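Local coordinates for sugar ABC transporter substrate-binding protein (Treponema pallidum subsp. pallidum, PDB 5U2P), which is an orphan periplasmic ligand-binding protein that probably captures a solute, perhaps a sugar, for an ABC transporter, at residues V137-L142 with G370-A375; D257-R262 with I277-G282; V272-I277 with V354-L359. All blocks are in the same frame, centred on the assembly; numbering follows the deposited sequence.

Contact 1: V137-L142 with G370-A375. With EDO (1,2-ethanediol), chain E.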
loop_
_atom_site.group_PDB
_atom_site.type_symbol
_atom_site.label_atom_id
_atom_site.label_comp_id
_atom_site.label_asym_id
_atom_site.label_seq_id
_atom_site.Cartn_x
_atom_site.Cartn_y
_atom_site.Cartn_z
ATOM N N VAL A 137 -4.064 -1.911 -0.398
ATOM C CA VAL A 137 -3.899 -3.135 0.388
ATOM C C VAL A 137 -3.574 -2.813 1.850
ATOM O O VAL A 137 -4.078 -3.446 2.793
ATOM C CB VAL A 137 -2.774 -4.027 -0.188
ATOM C CG1 VAL A 137 -2.508 -5.217 0.732
ATOM C CG2 VAL A 137 -3.157 -4.512 -1.575
ATOM N N SER A 138 -2.707 -1.830 2.007
ATOM C CA SER A 138 -2.088 -1.481 3.272
ATOM C C SER A 138 -1.841 0.025 3.321
ATOM O O SER A 138 -1.405 0.613 2.326
ATOM C CB SER A 138 -0.771 -2.247 3.422
ATOM O OG SER A 138 -0.103 -1.850 4.591
ATOM N N ILE A 139 -2.166 0.658 4.445
ATOM C CA ILE A 139 -1.826 2.054 4.704
ATOM C C ILE A 139 -0.814 2.099 5.849
ATOM O O ILE A 139 -1.038 1.483 6.880
ATOM C CB ILE A 139 -3.074 2.879 5.074
ATOM C CG1 ILE A 139 -4.077 2.858 3.913
ATOM C CG2 ILE A 139 -2.707 4.293 5.464
ATOM C CD1 ILE A 139 -3.686 3.639 2.711
ATOM N N ASN A 140 0.307 2.783 5.652
ATOM C CA ASN A 140 1.302 2.971 6.714
ATOM C C ASN A 140 0.984 4.175 7.567
ATOM O O ASN A 140 0.759 5.274 7.053
ATOM C CB ASN A 140 2.709 3.142 6.117
ATOM C CG ASN A 140 3.189 1.897 5.380
ATOM O OD1 ASN A 140 2.923 0.770 5.782
ATOM N ND2 ASN A 140 3.877 2.107 4.266
ATOM N N ALA A 141 0.982 3.980 8.877
ATOM C CA ALA A 141 0.781 5.087 9.787
ATOM C C ALA A 141 1.448 4.819 11.140
ATOM O O ALA A 141 1.872 3.696 11.433
ATOM C CB ALA A 141 -0.728 5.339 9.955
ATOM N N LEU A 142 1.506 5.860 11.957
ATOM C CA LEU A 142 1.933 5.775 13.348
ATOM C C LEU A 142 0.722 5.484 14.202
ATOM O O LEU A 142 -0.160 6.329 14.359
ATOM C CB LEU A 142 2.595 7.081 13.776
ATOM C CG LEU A 142 3.202 7.093 15.180
ATOM C CD1 LEU A 142 4.371 6.119 15.297
ATOM C CD2 LEU A 142 3.645 8.518 15.524
ATOM N N GLY A 370 -7.463 10.976 -1.715
ATOM C CA GLY A 370 -6.491 10.383 -2.614
ATOM C C GLY A 370 -5.042 10.726 -2.319
ATOM O O GLY A 370 -4.169 10.500 -3.171
ATOM N N LYS A 371 -4.788 11.218 -1.103
ATOM C CA LYS A 371 -3.453 11.615 -0.673
ATOM C C LYS A 371 -2.669 10.406 -0.174
ATOM O O LYS A 371 -2.292 10.343 0.995
ATOM C CB LYS A 371 -3.540 12.682 0.424
ATOM C CG LYS A 371 -4.059 14.043 -0.049
ATOM C CD LYS A 371 -4.292 14.965 1.152
ATOM C CE LYS A 371 -4.544 16.400 0.736
ATOM N NZ LYS A 371 -5.721 16.504 -0.147
ATOM N N VAL A 372 -2.419 9.465 -1.077
ATOM C CA VAL A 372 -1.690 8.229 -0.766
ATOM C C VAL A 372 -0.858 7.835 -1.987
ATOM O O VAL A 372 -1.376 7.845 -3.104
ATOM C CB VAL A 372 -2.642 7.044 -0.415
ATOM C CG1 VAL A 372 -1.841 5.826 0.046
ATOM C CG2 VAL A 372 -3.707 7.452 0.613
ATOM N N ILE A 373 0.407 7.482 -1.778
ATOM C CA ILE A 373 1.271 6.973 -2.825
ATOM C C ILE A 373 1.914 5.686 -2.383
ATOM O O ILE A 373 1.973 5.395 -1.189
ATOM C CB ILE A 373 2.346 7.998 -3.228
ATOM C CG1 ILE A 373 3.230 8.387 -2.030
ATOM C CG2 ILE A 373 1.652 9.203 -3.798
ATOM C CD1 ILE A 373 4.405 9.345 -2.430
ATOM N N GLN A 374 2.347 4.880 -3.341
ATOM C CA GLN A 374 2.910 3.582 -3.000
ATOM C C GLN A 374 4.342 3.675 -2.464
ATOM O O GLN A 374 5.260 4.197 -3.134
ATOM C CB GLN A 374 2.878 2.644 -4.204
ATOM C CG GLN A 374 3.461 1.274 -3.860
ATOM C CD GLN A 374 2.894 0.143 -4.670
ATOM O OE1 GLN A 374 1.684 -0.113 -4.650
ATOM N NE2 GLN A 374 3.771 -0.563 -5.380
ATOM N N ALA A 375 4.529 3.142 -1.258
ATOM C CA ALA A 375 5.842 3.039 -0.647
ATOM C C ALA A 375 6.760 2.131 -1.447
ATOM O O ALA A 375 6.336 1.100 -1.969
ATOM C CB ALA A 375 5.730 2.521 0.798
HETATM C C1 EDO E . 3.075 -1.709 2.685
HETATM O O1 EDO E . 2.471 -1.029 3.784
HETATM C C2 EDO E . 4.307 -0.994 2.153
HETATM O O2 EDO E . 4.915 -0.080 3.064
#
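The flat carboxamide of N140 meets different partners at its two ends: ND2 has the methyl of A375 (CB 4.0 Å away) and O2 of a 1,2-ethanediol molecule, and OD1 has O1 of the same diol. Diol O1 donates to N140 OD1 at 2.7 Å, while N140 ND2 donates to diol O2 at 2.7 Å in a nearly straight bond (169°). The methyl of A375 comes against the same diol oxygen, CB to O2 being 3.5 Å. S138 OG stands 2.8 Å from diol O1 and is also hydrogen-bonded to S269. T301 is a second partner of N140 ND2, and D377 binds the diol too. I139, the residue before N140, has its side chain on the other side of the strand and makes the apolar half of the contact. Its chain folds (chi1 -61°, chi2 -71°) so that CD1 reaches V372 CG1 at 3.9 Å, the two side chains crossing at about a right angle. Strands 138-145 and 372-374 are not paired directly; strand 300-303 pairs with both. The diol probably came from the crystallisation liquor. Even so, an amide offering a donor and an acceptor to two neighbouring hydroxyls is consistent with a polar site suited to a hydroxylated ligand.

Contact 2: D257-R262 with I277-G282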
loop_
_atom_site.group_PDB
_atom_site.type_symbol
_atom_site.label_atom_id
_atom_site.label_comp_id
_atom_site.label_asym_id
_atom_site.label_seq_id
_atom_site.Cartn_x
_atom_site.Cartn_y
_atom_site.Cartn_z
ATOM N N ASP A 257 2.730 -7.782 22.577
ATOM C CA ASP A 257 3.235 -6.738 23.456
ATOM C C ASP A 257 2.346 -5.482 23.461
ATOM O O ASP A 257 2.164 -4.852 24.513
ATOM C CB ASP A 257 4.675 -6.371 23.071
ATOM C CG ASP A 257 5.671 -7.498 23.336
ATOM O OD1 ASP A 257 5.366 -8.395 24.150
ATOM O OD2 ASP A 257 6.771 -7.476 22.728
ATOM N N PHE A 258 1.791 -5.111 22.311
ATOM C CA PHE A 258 0.988 -3.896 22.237
ATOM C C PHE A 258 -0.261 -4.039 23.080
ATOM O O PHE A 258 -0.656 -3.088 23.764
ATOM C CB PHE A 258 0.623 -3.566 20.780
ATOM C CG PHE A 258 0.330 -2.112 20.549
ATOM C CD1 PHE A 258 -0.846 -1.535 21.032
ATOM C CD2 PHE A 258 1.232 -1.317 19.864
ATOM C CE1 PHE A 258 -1.107 -0.191 20.808
ATOM C CE2 PHE A 258 0.984 0.013 19.643
ATOM C CZ PHE A 258 -0.185 0.585 20.105
ATOM N N THR A 259 -0.879 -5.220 23.048
ATOM C CA THR A 259 -2.125 -5.427 23.778
ATOM C C THR A 259 -1.874 -5.574 25.269
ATOM O O THR A 259 -2.831 -5.602 26.045
ATOM C CB THR A 259 -2.927 -6.657 23.268
ATOM O OG1 THR A 259 -2.152 -7.863 23.357
ATOM C CG2 THR A 259 -3.359 -6.456 21.837
ATOM N N ARG A 260 -0.598 -5.692 25.666
ATOM C CA ARG A 260 -0.211 -5.715 27.087
ATOM C C ARG A 260 0.428 -4.397 27.557
ATOM O O ARG A 260 1.109 -4.344 28.586
ATOM C CB ARG A 260 0.729 -6.890 27.346
ATOM C CG ARG A 260 0.024 -8.231 27.271
ATOM C CD ARG A 260 0.967 -9.399 27.183
ATOM N NE ARG A 260 0.253 -10.663 27.247
ATOM C CZ ARG A 260 -0.514 -11.156 26.278
ATOM N NH1 ARG A 260 -0.680 -10.501 25.139
ATOM N NH2 ARG A 260 -1.134 -12.318 26.461
ATOM N N ASP A 261 0.170 -3.333 26.813
ATOM C CA ASP A 261 0.622 -1.984 27.159
ATOM C C ASP A 261 2.150 -1.906 27.274
ATOM O O ASP A 261 2.685 -1.138 28.079
ATOM C CB ASP A 261 -0.020 -1.495 28.482
ATOM C CG ASP A 261 -1.525 -1.262 28.386
ATOM O OD1 ASP A 261 -2.125 -1.346 27.297
ATOM O OD2 ASP A 261 -2.118 -0.958 29.436
ATOM N N ARG A 262 2.860 -2.693 26.466
ATOM C CA ARG A 262 4.328 -2.689 26.496
ATOM C C ARG A 262 4.936 -1.888 25.342
ATOM O O ARG A 262 6.168 -1.770 25.245
ATOM C CB ARG A 262 4.855 -4.120 26.468
ATOM C CG ARG A 262 4.549 -4.896 27.698
ATOM C CD ARG A 262 4.853 -6.348 27.498
ATOM N NE ARG A 262 4.402 -7.100 28.656
ATOM C CZ ARG A 262 4.394 -8.425 28.744
ATOM N NH1 ARG A 262 4.808 -9.173 27.731
ATOM N NH2 ARG A 262 3.939 -8.993 29.848
ATOM N N ILE A 277 -6.442 -4.617 17.412
ATOM C CA ILE A 277 -7.808 -4.403 17.866
ATOM C C ILE A 277 -8.583 -5.697 17.925
ATOM O O ILE A 277 -9.403 -5.881 18.829
ATOM C CB ILE A 277 -8.529 -3.389 16.957
ATOM C CG1 ILE A 277 -7.824 -2.032 17.057
ATOM C CG2 ILE A 277 -9.989 -3.252 17.371
ATOM C CD1 ILE A 277 -8.239 -1.033 15.990
ATOM N N LYS A 278 -8.377 -6.583 16.960
ATOM C CA LYS A 278 -9.070 -7.872 16.958
ATOM C C LYS A 278 -8.715 -8.639 18.231
ATOM O O LYS A 278 -9.572 -9.248 18.878
ATOM C CB LYS A 278 -8.698 -8.688 15.724
ATOM C CG LYS A 278 -9.433 -10.013 15.616
ATOM C CD LYS A 278 -9.041 -10.777 14.360
ATOM C CE LYS A 278 -10.026 -11.891 14.050
ATOM N NZ LYS A 278 -9.563 -12.728 12.912
ATOM N N GLU A 279 -7.450 -8.562 18.613
ATOM C CA GLU A 279 -6.941 -9.289 19.786
ATOM C C GLU A 279 -7.411 -8.667 21.100
ATOM O O GLU A 279 -7.641 -9.386 22.088
ATOM C CB GLU A 279 -5.418 -9.338 19.746
ATOM C CG GLU A 279 -4.735 -9.832 21.031
ATOM C CD GLU A 279 -4.910 -11.318 21.282
ATOM O OE1 GLU A 279 -5.450 -12.024 20.390
ATOM O OE2 GLU A 279 -4.501 -11.767 22.382
ATOM N N ARG A 280 -7.525 -7.339 21.123
ATOM C CA ARG A 280 -8.002 -6.601 22.297
ATOM C C ARG A 280 -9.001 -5.502 21.885
ATOM O O ARG A 280 -8.632 -4.350 21.685
ATOM C CB ARG A 280 -6.848 -5.994 23.070
ATOM C CG ARG A 280 -7.241 -5.295 24.365
ATOM C CD ARG A 280 -6.047 -4.783 25.143
ATOM N NE ARG A 280 -6.431 -3.678 26.021
ATOM C CZ ARG A 280 -5.586 -2.908 26.701
ATOM N NH1 ARG A 280 -4.267 -3.112 26.649
ATOM N NH2 ARG A 280 -6.067 -1.921 27.446
ATOM N N PRO A 281 -10.274 -5.870 21.756
ATOM C CA PRO A 281 -11.289 -4.991 21.156
ATOM C C PRO A 281 -11.461 -3.656 21.867
ATOM O O PRO A 281 -11.850 -2.668 21.243
ATOM C CB PRO A 281 -12.570 -5.819 21.265
ATOM C CG PRO A 281 -12.127 -7.226 21.325
ATOM C CD PRO A 281 -10.767 -7.246 21.945
ATOM N N GLY A 282 -11.168 -3.620 23.159
ATOM C CA GLY A 282 -11.366 -2.405 23.914
ATOM C C GLY A 282 -10.168 -1.486 23.935
ATOM O O GLY A 282 -10.184 -0.481 24.639
HETATM O O HOH W 1 -3.347 -10.120 24.114
HETATM O O HOH W 2 -4.551 -1.266 29.933
HETATM O O HOH W 3 -4.069 0.705 27.616
#
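R280 NH1 is shared by two oxygens of segment 257-262, donating to T259 O and to D261 OD1, each at 2.9 Å. The first bond meets the T259 carbonyl from above its plane. The second, part of a salt bridge, reaches the D261 carboxylate from above as well, and the carboxylate and guanidinium planes stand 41° apart. The arginine gets there by a stretched chain: CG is anti to the backbone N (chi1 -176°) and the side chain is straightened out as far as NE. Its methylenes run antiparallel to the T259 side chain, with CB 3.7 Å from T259 CG2; the same methyl touches E279 CG. Water also bridges the two segments. One molecule donates to T259 OG1 and to E279 OE2, both at 2.7 Å, although the main partner of this hydroxyl is the carbonyl of I255. Another accepts from R280 NH2 at 3.0 Å and may link it to D261 OD2, but that second leg is doubtfully short. D261, at positive phi, is the C-prime residue of the Schellman motif that ends helix 251-258. The salt bridge thus ties that helix end to the first residue past helix 270-279, at the surface, while F258 packs beneath on I276 and against strands 263-267 and 285-288.

Contact 3: V272-I277 with V354-L359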
loop_
_atom_site.group_PDB
_atom_site.type_symbol
_atom_site.label_atom_id
_atom_site.label_comp_id
_atom_site.label_asym_id
_atom_site.label_seq_id
_atom_site.Cartn_x
_atom_site.Cartn_y
_atom_site.Cartn_z
ATOM N N VAL A 272 -1.765 -4.453 10.757
ATOM C CA VAL A 272 -1.253 -4.811 12.071
ATOM C C VAL A 272 -2.125 -4.168 13.151
ATOM O O VAL A 272 -2.504 -4.823 14.127
ATOM C CB VAL A 272 0.217 -4.401 12.231
ATOM C CG1 VAL A 272 0.723 -4.670 13.629
ATOM C CG2 VAL A 272 1.072 -5.119 11.196
ATOM N N ALA A 273 -2.481 -2.895 12.969
ATOM C CA ALA A 273 -3.355 -2.194 13.905
ATOM C C ALA A 273 -4.712 -2.888 13.986
ATOM O O ALA A 273 -5.285 -3.072 15.081
ATOM C CB ALA A 273 -3.535 -0.733 13.492
ATOM N N ASP A 274 -5.237 -3.304 12.838
ATOM C CA ASP A 274 -6.488 -4.084 12.822
ATOM C C ASP A 274 -6.379 -5.359 13.672
ATOM O O ASP A 274 -7.312 -5.731 14.426
ATOM C CB ASP A 274 -6.865 -4.471 11.389
ATOM C CG ASP A 274 -7.551 -3.346 10.621
ATOM O OD1 ASP A 274 -7.925 -2.323 11.229
ATOM O OD2 ASP A 274 -7.735 -3.507 9.393
ATOM N N ALA A 275 -5.237 -6.021 13.558
ATOM C CA ALA A 275 -4.960 -7.258 14.264
ATOM C C ALA A 275 -4.853 -7.010 15.756
ATOM O O ALA A 275 -5.263 -7.850 16.575
ATOM C CB ALA A 275 -3.704 -7.889 13.749
ATOM N N ILE A 276 -4.299 -5.856 16.117
ATOM C CA ILE A 276 -4.197 -5.485 17.533
ATOM C C ILE A 276 -5.592 -5.327 18.131
ATOM O O ILE A 276 -5.890 -5.825 19.224
ATOM C CB ILE A 276 -3.382 -4.192 17.697
ATOM C CG1 ILE A 276 -1.912 -4.515 17.435
ATOM C CG2 ILE A 276 -3.546 -3.569 19.077
ATOM C CD1 ILE A 276 -1.024 -3.321 17.302
ATOM N N ILE A 277 -6.442 -4.617 17.412
ATOM C CA ILE A 277 -7.808 -4.403 17.866
ATOM C C ILE A 277 -8.583 -5.697 17.925
ATOM O O ILE A 277 -9.403 -5.881 18.829
ATOM C CB ILE A 277 -8.529 -3.389 16.957
ATOM C CG1 ILE A 277 -7.824 -2.032 17.057
ATOM C CG2 ILE A 277 -9.989 -3.252 17.371
ATOM C CD1 ILE A 277 -8.239 -1.033 15.990
ATOM N N VAL A 354 -16.437 -1.305 6.100
ATOM C CA VAL A 354 -16.150 -0.851 7.448
ATOM C C VAL A 354 -14.765 -0.213 7.528
ATOM O O VAL A 354 -13.768 -0.852 7.196
ATOM C CB VAL A 354 -16.230 -2.021 8.441
ATOM C CG1 VAL A 354 -15.997 -1.534 9.870
ATOM C CG2 VAL A 354 -17.573 -2.724 8.317
ATOM N N ILE A 355 -14.703 1.039 7.973
ATOM C CA ILE A 355 -13.421 1.719 8.224
ATOM C C ILE A 355 -13.057 1.646 9.718
ATOM O O ILE A 355 -13.793 2.174 10.553
ATOM C CB ILE A 355 -13.470 3.211 7.819
ATOM C CG1 ILE A 355 -14.110 3.391 6.435
ATOM C CG2 ILE A 355 -12.075 3.837 7.875
ATOM C CD1 ILE A 355 -13.353 2.711 5.309
ATOM N N PRO A 356 -11.909 1.024 10.061
ATOM C CA PRO A 356 -11.469 0.975 11.466
ATOM C C PRO A 356 -11.418 2.356 12.118
ATOM O O PRO A 356 -10.891 3.290 11.508
ATOM C CB PRO A 356 -10.070 0.369 11.373
ATOM C CG PRO A 356 -10.101 -0.454 10.135
ATOM C CD PRO A 356 -10.998 0.276 9.177
ATOM N N ALA A 357 -11.951 2.470 13.335
ATOM C CA ALA A 357 -12.115 3.766 14.010
ATOM C C ALA A 357 -10.797 4.530 14.118
ATOM O O ALA A 357 -10.753 5.768 14.035
ATOM C CB ALA A 357 -12.699 3.569 15.395
ATOM N N CYS A 358 -9.722 3.785 14.321
ATOM C CA CYS A 358 -8.408 4.399 14.478
ATOM C C CYS A 358 -7.984 5.056 13.167
ATOM O O CYS A 358 -7.300 6.079 13.177
ATOM C CB CYS A 358 -7.360 3.368 14.917
ATOM S SG CYS A 358 -7.070 2.027 13.748
ATOM N N LEU A 359 -8.399 4.467 12.047
ATOM C CA LEU A 359 -8.102 5.034 10.727
ATOM C C LEU A 359 -9.095 6.117 10.332
ATOM O O LEU A 359 -8.997 6.670 9.246
ATOM C CB LEU A 359 -8.109 3.948 9.647
ATOM C CG LEU A 359 -6.799 3.296 9.199
ATOM C CD1 LEU A 359 -7.061 2.469 7.955
ATOM C CD2 LEU A 359 -5.710 4.311 8.934
#
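Helix 270-279 and the loop leading into helix 360-367 meet through A273, D274 and I277 on one side and P356 and C358 on the other. They belong to the two-lobed alpha/beta fold of periplasmic solute-binding proteins, in the lobe built round the sheet that contains strand 138-145. The buried part of the contact is A273 with C358, centred on the sulfur. With chi1 at 62°, SG is flanked by both the backbone N and C of its own residue and is directed at the helix. A273 and I277 sit one turn apart there, an i to i+4 pair, and both present side chains to it. I277, at the margin of this core, reaches the sulfur with its terminal methyl, CD1 to SG 4.0 Å, while A273 stays farther off, CB to SG 4.5 Å. F143 of strand 138-145 touches both A273 and C358, and L285 of strand 285-288 touches both A273 and I277, so the helix face is seated on the sheet as well as against the loop. Toward solvent the contact is looser in definition. D274 and P356 are, like I277, only partly buried, and the proline is poorly ordered, with high B factors. Their side chains cross at about a right angle, OD1 meeting the ring at CB and CG. CG of D274 lies beside the backbone N (chi1 -80°), which swings the acid toward the loop; OD1 comes nearest to P356 CG, at 3.1 Å, a doubtfully short distance given the disorder of the ring.

Overall arrangement
Contacts 2 and 3 both use helix 270-279 and share I277. Their centres are 11 Å apart, and they touch where F258 and T259 pack on I276. Contact 1 touches neither, its centre about 14 Å from that of contact 3 and 23 Å from that of contact 2. Along the sequence both other contacts are nested inside the loop closed by contact 1, and contacts 2 and 3 interleave. Strand 138-145 connects contacts 1 and 3: it supplies the first, and its F143 backs the second. With centres about 5, 15 and 24 Å from that of the chain, contacts 1, 3 and 2 form a series joining the core sheet and its diol-binding region to an outer helix of one lobe.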